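Side-chain contacts in erythrocyte membrane protein 1 (Plasmodium falciparum, PDB 6S8T), which binds the host receptor ICAM-1 through this DBLbeta domain, one piece of a PfEMP1 surface adhesin through which malaria-infected erythrocytes cytoadhere: residues P113-M118 and G195-E200; V182-A187 and M298-E303; L189-R194 and I291-R296; N275-Y280 and E424-E429. All coordinates share one frame; numbering follows the deposited sequence.

Interaction 1: P113-M118 and G195-E200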
# COMPACT_ATOMS: atom_id res chain seq x y z
N PRO A 113 -3.51 6.57 -4.52
CA PRO A 113 -4.19 7.74 -3.95
C PRO A 113 -4.41 7.64 -2.45
O PRO A 113 -4.35 8.67 -1.76
CB PRO A 113 -5.53 7.77 -4.71
CG PRO A 113 -5.23 7.11 -6.01
CD PRO A 113 -4.20 6.04 -5.71
N ARG A 114 -4.66 6.44 -1.93
CA ARG A 114 -4.76 6.28 -0.48
C ARG A 114 -3.47 6.70 0.21
O ARG A 114 -3.51 7.39 1.24
CB ARG A 114 -5.09 4.82 -0.14
CG ARG A 114 -5.03 4.50 1.34
CD ARG A 114 -4.89 3.00 1.57
NE ARG A 114 -3.79 2.45 0.79
CZ ARG A 114 -2.51 2.51 1.16
NH1 ARG A 114 -1.57 1.99 0.39
NH2 ARG A 114 -2.18 3.09 2.31
N ARG A 115 -2.32 6.31 -0.35
CA ARG A 115 -1.03 6.66 0.25
C ARG A 115 -0.74 8.15 0.12
O ARG A 115 -0.26 8.77 1.07
CB ARG A 115 0.08 5.84 -0.42
CG ARG A 115 1.50 6.33 -0.11
CD ARG A 115 1.90 6.02 1.32
NE ARG A 115 3.22 6.56 1.67
CZ ARG A 115 3.42 7.76 2.20
NH1 ARG A 115 2.38 8.55 2.45
NH2 ARG A 115 4.64 8.17 2.49
N GLN A 116 -1.03 8.73 -1.04
CA GLN A 116 -0.71 10.14 -1.27
C GLN A 116 -1.43 11.05 -0.28
O GLN A 116 -0.86 12.06 0.16
CB GLN A 116 -1.06 10.53 -2.71
CG GLN A 116 -0.85 11.99 -3.02
CD GLN A 116 -1.05 12.30 -4.49
OE1 GLN A 116 -0.73 11.49 -5.35
NE2 GLN A 116 -1.60 13.48 -4.77
N HIS A 117 -2.67 10.72 0.08
CA HIS A 117 -3.45 11.54 1.00
C HIS A 117 -3.52 10.94 2.40
O HIS A 117 -4.51 11.14 3.12
CB HIS A 117 -4.86 11.76 0.43
CG HIS A 117 -4.86 12.31 -0.96
ND1 HIS A 117 -4.35 13.56 -1.27
CD2 HIS A 117 -5.30 11.79 -2.12
CE1 HIS A 117 -4.49 13.77 -2.56
NE2 HIS A 117 -5.06 12.72 -3.11
N MET A 118 -2.48 10.22 2.80
CA MET A 118 -2.42 9.62 4.13
C MET A 118 -2.31 10.70 5.20
O MET A 118 -1.68 11.75 5.00
CB MET A 118 -1.23 8.67 4.19
CG MET A 118 -1.27 7.63 5.30
SD MET A 118 -0.05 6.33 5.01
CE MET A 118 0.01 5.57 6.62
N GLY A 195 11.90 3.69 7.22
CA GLY A 195 12.64 4.29 6.12
C GLY A 195 12.60 3.52 4.82
O GLY A 195 13.43 3.77 3.94
N ARG A 196 11.66 2.58 4.65
CA ARG A 196 11.52 1.81 3.42
C ARG A 196 10.57 2.44 2.41
O ARG A 196 10.56 2.01 1.25
CB ARG A 196 11.04 0.39 3.75
CG ARG A 196 11.95 -0.39 4.70
CD ARG A 196 11.33 -1.71 5.14
NE ARG A 196 12.23 -2.46 6.00
CZ ARG A 196 12.04 -3.72 6.39
NH1 ARG A 196 12.93 -4.32 7.17
NH2 ARG A 196 10.96 -4.39 5.99
N ASP A 197 9.78 3.45 2.80
CA ASP A 197 8.72 3.97 1.94
C ASP A 197 9.30 4.61 0.68
O ASP A 197 10.32 5.29 0.71
CB ASP A 197 7.88 4.99 2.72
CG ASP A 197 6.79 5.62 1.87
OD1 ASP A 197 5.75 4.96 1.65
OD2 ASP A 197 6.99 6.76 1.41
N LEU A 198 8.61 4.40 -0.45
CA LEU A 198 9.13 4.77 -1.76
C LEU A 198 8.69 6.15 -2.25
O LEU A 198 9.19 6.60 -3.29
CB LEU A 198 8.71 3.73 -2.81
CG LEU A 198 9.27 2.32 -2.61
CD1 LEU A 198 8.62 1.36 -3.59
CD2 LEU A 198 10.78 2.33 -2.78
N TRP A 199 7.79 6.84 -1.55
CA TRP A 199 7.30 8.13 -2.02
C TRP A 199 8.30 9.22 -1.65
O TRP A 199 8.50 9.51 -0.46
CB TRP A 199 5.92 8.45 -1.44
CG TRP A 199 5.29 9.66 -2.06
CD1 TRP A 199 5.60 10.23 -3.27
CD2 TRP A 199 4.23 10.47 -1.51
NE1 TRP A 199 4.81 11.33 -3.50
CE2 TRP A 199 3.96 11.50 -2.44
CE3 TRP A 199 3.49 10.42 -0.33
CZ2 TRP A 199 2.99 12.47 -2.22
CZ3 TRP A 199 2.52 11.38 -0.11
CH2 TRP A 199 2.28 12.39 -1.05
N GLU A 200 8.94 9.81 -2.65
CA GLU A 200 9.88 10.91 -2.44
C GLU A 200 9.18 12.22 -2.77
O GLU A 200 8.75 12.43 -3.91
CB GLU A 200 11.15 10.72 -3.27
CG GLU A 200 12.00 9.56 -2.80
CD GLU A 200 13.28 9.39 -3.61
OE1 GLU A 200 14.35 9.18 -2.99
OE2 GLU A 200 13.21 9.46 -4.85
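Trp199 sets the CE3 edge of its indole over one face of the Arg115 guanidinium, with CE3 3.4 Å above that plane. The overlap pins a loop to a short helix inside the Duffy-binding-like (DBL) fold: residues 195-200 link helices 172-194 and 202-221, and Arg115 rises from helix 113-116. The two flat groups stand nearly upright to each other, 83° apart, and it is the edge of the indole that Arg115 meets, an edge-to-face arrangement.

The same guanidinium turns its own edge to Asp197. Arg115 grips the carboxylate side-on, NE reaching OD1 of Asp197 at 3.0 Å and NH2 reaching OD2 of Asp197 at 2.9 Å, a salt bridge of two fairly straight bonds. The acceptors lie close to the guanidinium plane, whereas the nitrogens approach Asp197 from above the carboxylate plane. The bend at chi2 of Arg115 (72°) turns the chain beyond CG and sets this edge against the acid. Arginine suits the place because it offers a face to the indole and an edge to the carboxylate at once; its NH2 also bonds Gln204 OE1.

Farther along the indole, the aliphatic part of Gln116 packs against the CH2 corner of the ring, CG lying 3.7 Å from CH2 of Trp199. Asp197 meanwhile shapes its own loop as an Asx turn: the backbone N of Trp199 donates to Asp197 OD2 at 3.1 Å, from the opposite face of the carboxylate to Arg115 NH2.

Interaction 2: V182-A187 and M298-E303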
# COMPACT_ATOMS: atom_id res chain seq x y z
N VAL A 182 -7.23 -0.35 5.24
CA VAL A 182 -6.66 -0.07 6.56
C VAL A 182 -5.41 -0.91 6.80
O VAL A 182 -4.47 -0.45 7.45
CB VAL A 182 -7.73 -0.28 7.65
CG1 VAL A 182 -7.16 -0.02 9.03
CG2 VAL A 182 -8.94 0.62 7.40
N ARG A 183 -5.36 -2.13 6.26
CA ARG A 183 -4.16 -2.94 6.39
C ARG A 183 -3.02 -2.38 5.54
O ARG A 183 -1.85 -2.40 5.96
CB ARG A 183 -4.46 -4.39 6.02
CG ARG A 183 -5.42 -5.07 6.99
CD ARG A 183 -5.97 -6.38 6.43
NE ARG A 183 -4.90 -7.33 6.12
CZ ARG A 183 -5.12 -8.57 5.69
NH1 ARG A 183 -6.36 -9.01 5.53
NH2 ARG A 183 -4.09 -9.36 5.42
N TYR A 184 -3.34 -1.86 4.35
CA TYR A 184 -2.33 -1.18 3.54
C TYR A 184 -1.77 0.04 4.25
O TYR A 184 -0.57 0.33 4.15
CB TYR A 184 -2.93 -0.78 2.19
CG TYR A 184 -3.31 -1.93 1.28
CD1 TYR A 184 -2.52 -3.08 1.22
CD2 TYR A 184 -4.44 -1.86 0.47
CE1 TYR A 184 -2.86 -4.13 0.38
CE2 TYR A 184 -4.79 -2.91 -0.36
CZ TYR A 184 -3.99 -4.04 -0.41
OH TYR A 184 -4.33 -5.08 -1.24
N SER A 185 -2.62 0.79 4.96
CA SER A 185 -2.15 1.98 5.67
C SER A 185 -1.27 1.61 6.85
O SER A 185 -0.29 2.30 7.15
CB SER A 185 -3.33 2.83 6.13
OG SER A 185 -2.93 3.79 7.09
N PHE A 186 -1.62 0.53 7.56
CA PHE A 186 -0.77 0.03 8.64
C PHE A 186 0.60 -0.38 8.11
O PHE A 186 1.62 -0.14 8.76
CB PHE A 186 -1.46 -1.14 9.34
CG PHE A 186 -0.55 -1.96 10.23
CD1 PHE A 186 -0.17 -1.50 11.48
CD2 PHE A 186 -0.10 -3.21 9.82
CE1 PHE A 186 0.65 -2.26 12.30
CE2 PHE A 186 0.73 -3.97 10.63
CZ PHE A 186 1.10 -3.50 11.87
N ALA A 187 0.64 -0.97 6.91
CA ALA A 187 1.92 -1.41 6.36
C ALA A 187 2.73 -0.22 5.85
O ALA A 187 3.95 -0.19 6.03
CB ALA A 187 1.68 -2.42 5.24
N MET A 298 1.27 -2.76 -6.15
CA MET A 298 0.85 -3.40 -7.40
C MET A 298 -0.48 -4.12 -7.23
O MET A 298 -1.36 -4.01 -8.09
CB MET A 298 1.94 -4.38 -7.87
CG MET A 298 1.56 -5.20 -9.11
SD MET A 298 2.82 -6.39 -9.64
CE MET A 298 2.61 -7.70 -8.44
N VAL A 299 -0.65 -4.87 -6.14
CA VAL A 299 -1.93 -5.53 -5.87
C VAL A 299 -3.03 -4.49 -5.71
O VAL A 299 -4.16 -4.68 -6.18
CB VAL A 299 -1.82 -6.43 -4.62
CG1 VAL A 299 -3.18 -7.03 -4.27
CG2 VAL A 299 -0.79 -7.53 -4.83
N GLU A 300 -2.73 -3.37 -5.05
CA GLU A 300 -3.71 -2.29 -4.90
C GLU A 300 -3.98 -1.61 -6.24
O GLU A 300 -5.11 -1.16 -6.48
CB GLU A 300 -3.23 -1.28 -3.85
CG GLU A 300 -4.25 -0.20 -3.45
CD GLU A 300 -3.78 0.64 -2.27
OE1 GLU A 300 -2.64 0.43 -1.80
OE2 GLU A 300 -4.55 1.51 -1.79
N TRP A 301 -2.97 -1.52 -7.11
CA TRP A 301 -3.18 -0.97 -8.45
C TRP A 301 -4.15 -1.83 -9.25
O TRP A 301 -5.00 -1.30 -9.99
CB TRP A 301 -1.84 -0.85 -9.19
CG TRP A 301 -1.92 -0.21 -10.56
CD1 TRP A 301 -1.59 1.08 -10.88
CD2 TRP A 301 -2.32 -0.83 -11.79
NE1 TRP A 301 -1.78 1.30 -12.22
CE2 TRP A 301 -2.22 0.15 -12.81
CE3 TRP A 301 -2.75 -2.12 -12.14
CZ2 TRP A 301 -2.55 -0.12 -14.14
CZ3 TRP A 301 -3.08 -2.38 -13.46
CH2 TRP A 301 -2.97 -1.39 -14.45
N ALA A 302 -4.04 -3.15 -9.13
CA ALA A 302 -4.92 -4.03 -9.90
C ALA A 302 -6.36 -3.96 -9.41
O ALA A 302 -7.29 -4.05 -10.22
CB ALA A 302 -4.40 -5.47 -9.84
N GLU A 303 -6.56 -3.79 -8.10
CA GLU A 303 -7.92 -3.70 -7.58
C GLU A 303 -8.62 -2.44 -8.08
O GLU A 303 -9.77 -2.49 -8.51
CB GLU A 303 -7.91 -3.73 -6.04
CG GLU A 303 -9.29 -3.48 -5.43
CD GLU A 303 -9.32 -3.53 -3.91
OE1 GLU A 303 -8.24 -3.57 -3.28
OE2 GLU A 303 -10.43 -3.53 -3.34
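The ring of Tyr184 and the side chain of Glu300 run side by side, pointing contrary ways, and join helix 172-194 to helix 293-319 in the buried interior of the helical DBL fold. In Tyr184 the CG lies opposite the carbonyl carbon and beside the backbone N (chi1 -67°), which sends the ring across the gap toward the other helix. Glu300 takes the other course: its CG is opposite the backbone N (chi1 -172°) and the chain runs on fully extended, carrying the carboxylate back along the tyrosine toward the helix that bears it.

The two flat groups end up only 19° from parallel. OE1 of Glu300 lies 3.7 Å from CD2 of Tyr184, while the methylene CG of Glu300 lies 4.1 Å from CE2 of Tyr184, so the stem of the acid packs nearer the outer half of the ring and its head nearer the root. No hydrogen bond crosses between the segments, and the contact is one of van der Waals packing. The buried carboxylate finds its main polar partner outside them, in a salt bridge from OE2 to Arg114 NE, and Arg114 also packs against Tyr184. Glutamate thus suits a site that needs length to pass the ring and a charge to meet the arginine.

Val299, one residue earlier on the helix, stands roughly perpendicular to the tyrosine. A short branched valine fits here, since it brings a methyl to the end of the phenol without extending alongside the ring: CG1, placed opposite the backbone N, approaches the oxygen OH of Tyr184 at 3.8 Å.

Interaction 3: L189-R194 and I291-R296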
# COMPACT_ATOMS: atom_id res chain seq x y z
N LEU A 189 2.66 2.80 7.06
CA LEU A 189 3.17 3.55 8.21
C LEU A 189 4.41 2.88 8.79
O LEU A 189 5.35 3.56 9.21
CB LEU A 189 2.07 3.69 9.27
CG LEU A 189 2.36 4.57 10.49
CD1 LEU A 189 2.82 5.96 10.09
CD2 LEU A 189 1.12 4.66 11.38
N GLY A 190 4.43 1.55 8.83
CA GLY A 190 5.63 0.85 9.25
C GLY A 190 6.81 1.12 8.33
O GLY A 190 7.95 1.26 8.79
N ASP A 191 6.56 1.21 7.02
CA ASP A 191 7.64 1.51 6.10
C ASP A 191 8.10 2.96 6.20
O ASP A 191 9.27 3.26 5.93
CB ASP A 191 7.22 1.17 4.67
CG ASP A 191 7.30 -0.33 4.38
OD1 ASP A 191 7.78 -1.07 5.27
OD2 ASP A 191 6.89 -0.77 3.29
N ILE A 192 7.21 3.87 6.60
CA ILE A 192 7.62 5.26 6.83
C ILE A 192 8.54 5.35 8.04
O ILE A 192 9.58 6.02 8.00
CB ILE A 192 6.39 6.17 6.99
CG1 ILE A 192 5.59 6.24 5.69
CG2 ILE A 192 6.82 7.57 7.42
CD1 ILE A 192 4.38 7.15 5.78
N ILE A 193 8.18 4.67 9.13
CA ILE A 193 8.99 4.71 10.34
C ILE A 193 10.35 4.05 10.11
O ILE A 193 11.38 4.56 10.57
CB ILE A 193 8.23 4.04 11.50
CG1 ILE A 193 6.90 4.76 11.76
CG2 ILE A 193 9.07 4.03 12.77
CD1 ILE A 193 7.07 6.22 12.10
N ARG A 194 10.38 2.93 9.40
CA ARG A 194 11.64 2.22 9.17
C ARG A 194 12.47 2.82 8.04
O ARG A 194 13.65 2.47 7.93
CB ARG A 194 11.37 0.74 8.88
CG ARG A 194 10.91 -0.08 10.09
CD ARG A 194 10.46 -1.49 9.69
NE ARG A 194 9.30 -1.47 8.81
CZ ARG A 194 8.57 -2.53 8.49
NH1 ARG A 194 8.87 -3.73 8.98
NH2 ARG A 194 7.52 -2.39 7.68
N ILE A 291 5.41 -7.60 3.69
CA ILE A 291 5.39 -7.77 2.24
C ILE A 291 6.01 -6.52 1.63
O ILE A 291 5.62 -5.40 1.99
CB ILE A 291 3.96 -8.01 1.72
CG1 ILE A 291 3.41 -9.33 2.28
CG2 ILE A 291 3.93 -8.00 0.20
CD1 ILE A 291 2.02 -9.65 1.81
N PRO A 292 6.98 -6.65 0.72
CA PRO A 292 7.61 -5.46 0.13
C PRO A 292 6.58 -4.49 -0.44
O PRO A 292 5.61 -4.89 -1.10
CB PRO A 292 8.50 -6.04 -0.96
CG PRO A 292 8.85 -7.42 -0.46
CD PRO A 292 7.62 -7.90 0.26
N GLN A 293 6.80 -3.20 -0.18
CA GLN A 293 5.82 -2.17 -0.53
C GLN A 293 5.53 -2.14 -2.03
O GLN A 293 4.39 -1.89 -2.43
CB GLN A 293 6.30 -0.80 -0.04
CG GLN A 293 5.33 0.36 -0.30
CD GLN A 293 5.80 1.66 0.34
OE1 GLN A 293 6.75 2.29 -0.12
NE2 GLN A 293 5.13 2.06 1.42
N ARG A 294 6.54 -2.39 -2.86
CA ARG A 294 6.31 -2.36 -4.31
C ARG A 294 5.32 -3.44 -4.74
O ARG A 294 4.60 -3.26 -5.73
CB ARG A 294 7.64 -2.53 -5.06
CG ARG A 294 7.54 -2.29 -6.56
CD ARG A 294 8.87 -2.51 -7.27
NE ARG A 294 9.92 -1.61 -6.79
CZ ARG A 294 10.14 -0.39 -7.27
NH1 ARG A 294 9.38 0.09 -8.25
NH2 ARG A 294 11.12 0.36 -6.77
N LEU A 295 5.25 -4.55 -4.01
CA LEU A 295 4.27 -5.58 -4.34
C LEU A 295 2.89 -5.26 -3.78
O LEU A 295 1.88 -5.58 -4.41
CB LEU A 295 4.75 -6.95 -3.83
CG LEU A 295 6.04 -7.48 -4.47
CD1 LEU A 295 6.53 -8.73 -3.75
CD2 LEU A 295 5.85 -7.76 -5.95
N ARG A 296 2.83 -4.62 -2.61
CA ARG A 296 1.53 -4.23 -2.06
C ARG A 296 0.84 -3.22 -2.97
O ARG A 296 -0.34 -3.37 -3.30
CB ARG A 296 1.70 -3.65 -0.65
CG ARG A 296 2.42 -4.57 0.33
CD ARG A 296 2.27 -4.10 1.78
NE ARG A 296 2.55 -2.67 1.96
CZ ARG A 296 3.69 -2.17 2.41
NH1 ARG A 296 3.83 -0.85 2.54
NH2 ARG A 296 4.70 -2.97 2.73
O HOH W 1 8.61 -2.33 1.78
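Asp191 OD2 is held by both terminal nitrogens of Arg296 at once, with NH1 and NH2 of Arg296 each 3.2 Å from this one oxygen. The grip is end-on, and the oxygen lies near the guanidinium plane; because one atom is shared, neither bond is very straight (148° each). Both nitrogens come from above the same face of the carboxylate, whose plane is turned 47° from that of the guanidinium. A water lies 2.8 Å from Asp191 OD2 and accepts from the backbone N of Gln293, tying the first turn of helix 293-319 to the acid.

The bend at chi3 of Arg296 (-48°) folds the guanidinium back toward the start of its own helix. There NH2 of Arg296 donates to the carbonyl O of Ile291 at 2.7 Å, and CA of Gln293 lies over one face of the group. NH1 has a second acid, Asp188, so this buried arginine is well supplied with acceptors, and the gathered charges would probably favour the charged forms of Asp188, Asp191 and Arg296.

The other carboxylate oxygen, Asp191 OD1, faces Arg194 NH2 at 2.8 Å within the same helix, a salt bridge with a weak hydrogen-bond angle. Aspartate fits here because a short acid can serve one arginine on each helix, Arg194 and Arg296. Gln293 adds its CB, 3.4 Å from OD2 of Asp191, while its amide bonds Leu198 and Asp197 of the neighbouring loop.

Asp191, Arg194 and Arg296 thus make an interhelical salt-bridge network, buried between two helices of the DBL domain.

Interaction 4: N275-Y280 and E424-E429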
# COMPACT_ATOMS: atom_id res chain seq x y z
N ASN A 275 -15.05 -11.85 9.24
CA ASN A 275 -14.25 -12.90 8.62
C ASN A 275 -13.60 -12.37 7.34
O ASN A 275 -13.63 -11.17 7.05
CB ASN A 275 -15.11 -14.14 8.35
CG ASN A 275 -16.36 -13.84 7.53
OD1 ASN A 275 -16.50 -12.76 6.96
ND2 ASN A 275 -17.27 -14.80 7.46
N GLY A 276 -12.99 -13.28 6.58
CA GLY A 276 -12.29 -12.86 5.37
C GLY A 276 -11.13 -11.95 5.71
O GLY A 276 -10.41 -12.14 6.69
N ASP A 277 -10.95 -10.91 4.88
CA ASP A 277 -9.88 -9.94 5.11
C ASP A 277 -10.12 -9.06 6.33
O ASP A 277 -9.21 -8.32 6.72
CB ASP A 277 -9.70 -9.07 3.86
CG ASP A 277 -9.10 -9.84 2.69
OD1 ASP A 277 -8.41 -10.85 2.94
OD2 ASP A 277 -9.32 -9.43 1.53
N CYS A 278 -11.31 -9.12 6.93
CA CYS A 278 -11.60 -8.37 8.14
C CYS A 278 -11.37 -9.17 9.42
O CYS A 278 -11.83 -8.75 10.49
CB CYS A 278 -13.05 -7.87 8.13
SG CYS A 278 -13.51 -6.77 6.76
N HIS A 279 -10.66 -10.30 9.35
CA HIS A 279 -10.56 -11.16 10.52
C HIS A 279 -9.48 -10.72 11.50
O HIS A 279 -9.30 -11.37 12.53
CB HIS A 279 -10.34 -12.62 10.11
CG HIS A 279 -8.92 -12.95 9.78
ND1 HIS A 279 -8.39 -12.82 8.51
CD2 HIS A 279 -7.92 -13.44 10.55
CE1 HIS A 279 -7.12 -13.19 8.52
NE2 HIS A 279 -6.81 -13.58 9.75
N TYR A 280 -8.76 -9.63 11.21
CA TYR A 280 -7.85 -9.02 12.17
C TYR A 280 -8.47 -7.83 12.90
O TYR A 280 -7.76 -7.14 13.64
CB TYR A 280 -6.56 -8.57 11.47
CG TYR A 280 -5.72 -9.69 10.90
CD1 TYR A 280 -5.08 -10.59 11.74
CD2 TYR A 280 -5.57 -9.84 9.53
CE1 TYR A 280 -4.31 -11.62 11.22
CE2 TYR A 280 -4.80 -10.87 9.00
CZ TYR A 280 -4.18 -11.75 9.85
OH TYR A 280 -3.41 -12.77 9.33
N GLU A 424 -2.40 -13.68 -5.59
CA GLU A 424 -2.56 -12.94 -4.35
C GLU A 424 -3.54 -11.77 -4.44
O GLU A 424 -3.87 -11.19 -3.40
CB GLU A 424 -1.21 -12.40 -3.87
CG GLU A 424 -0.09 -13.44 -3.86
CD GLU A 424 -0.27 -14.48 -2.77
OE1 GLU A 424 -1.08 -14.24 -1.85
OE2 GLU A 424 0.40 -15.54 -2.84
N GLY A 425 -4.00 -11.41 -5.64
CA GLY A 425 -4.78 -10.21 -5.82
C GLY A 425 -6.27 -10.42 -5.65
O GLY A 425 -6.76 -11.53 -5.44
N HIS A 426 -7.00 -9.32 -5.76
CA HIS A 426 -8.46 -9.30 -5.61
C HIS A 426 -9.02 -8.61 -6.85
O HIS A 426 -9.22 -7.40 -6.86
CB HIS A 426 -8.87 -8.60 -4.32
CG HIS A 426 -8.31 -9.24 -3.09
ND1 HIS A 426 -6.99 -9.11 -2.71
CD2 HIS A 426 -8.89 -10.03 -2.15
CE1 HIS A 426 -6.79 -9.78 -1.59
NE2 HIS A 426 -7.92 -10.35 -1.23
N VAL A 427 -9.26 -9.39 -7.90
CA VAL A 427 -9.68 -8.85 -9.18
C VAL A 427 -11.04 -9.42 -9.56
O VAL A 427 -11.35 -9.59 -10.75
CB VAL A 427 -8.63 -9.14 -10.27
CG1 VAL A 427 -7.37 -8.33 -10.01
CG2 VAL A 427 -8.31 -10.62 -10.32
N ASP A 428 -11.87 -9.71 -8.55
CA ASP A 428 -13.21 -10.22 -8.83
C ASP A 428 -14.12 -9.15 -9.42
O ASP A 428 -15.16 -9.50 -9.99
CB ASP A 428 -13.84 -10.78 -7.55
CG ASP A 428 -13.10 -12.00 -7.02
OD1 ASP A 428 -12.37 -12.64 -7.80
OD2 ASP A 428 -13.26 -12.32 -5.83
N GLU A 429 -13.76 -7.87 -9.31
CA GLU A 429 -14.61 -6.81 -9.82
C GLU A 429 -14.39 -6.52 -11.30
O GLU A 429 -15.22 -5.85 -11.91
CB GLU A 429 -14.41 -5.53 -9.00
CG GLU A 429 -14.64 -5.73 -7.51
CD GLU A 429 -14.45 -4.45 -6.71
OE1 GLU A 429 -15.03 -3.41 -7.10
OE2 GLU A 429 -13.72 -4.50 -5.69
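This is a small polar contact at the surface, in which a loop following helix 246-268 meets the segment that leaves helix 417-424. One side chain from each does the touching. Asp277 and His426 reach toward each other from the two loops, and OD2 of Asp277 lies 3.2 Å from NE2 of His426. Carboxylate and imidazole planes are steeply inclined, 73° apart. In both residues CG sits opposite the carbonyl carbon and beside the backbone N (chi1 -70° in Asp277), and with these torsions the two side chains extend across a wide gap: the nearest CA atoms, those of the same two residues, are 10.8 Å apart.

The strongest partner of Asp277 is Arg180 of helix 172-194, which makes a salt bridge to the same OD2 and also packs against His426. An acid thus suits this position, set between an arginine and an imidazole. In this DBL domain the loop carrying Asp277 is anchored to helix 172-194 by the disulfide from Cys278 to Cys179, next along the chain to Arg180.

The loop is also braced from within. His279 ND1 donates to the carbonyl O of Gly276 at 2.8 Å, with the acceptor close to the imidazole plane, and the backbone N of His279 uses that oxygen too, at 3.2 Å. Gly276 has positive phi (63°), a backbone setting that favours glycine. Over one face of the Tyr280 ring lies NE2 of His279, 3.2 Å above the plane and displaced toward the rim.

How the interactions relate
Helix 172-194 ties the set together: interactions 2 and 3 both join it to helix 293-319, their centres about 10 Å apart, with Ala187 CB packed 3.4 Å from Arg296 NE. Interaction 1 adjoins both. Its Arg114 NE stands 2.8 Å from Glu300 OE2 of interaction 2. Toward interaction 3, Arg196 N makes a probable hydrogen bond to Asp191 O, also 2.8 Å, part of the Schellman motif that ends helix 172-194 at Gly195 and starts the loop 195-200. Interaction 4 lies farther out, its centre about 22 Å from that of interaction 1, but touches interaction 2 where Arg183 NH1 meets Asp277 O at 3.2 Å.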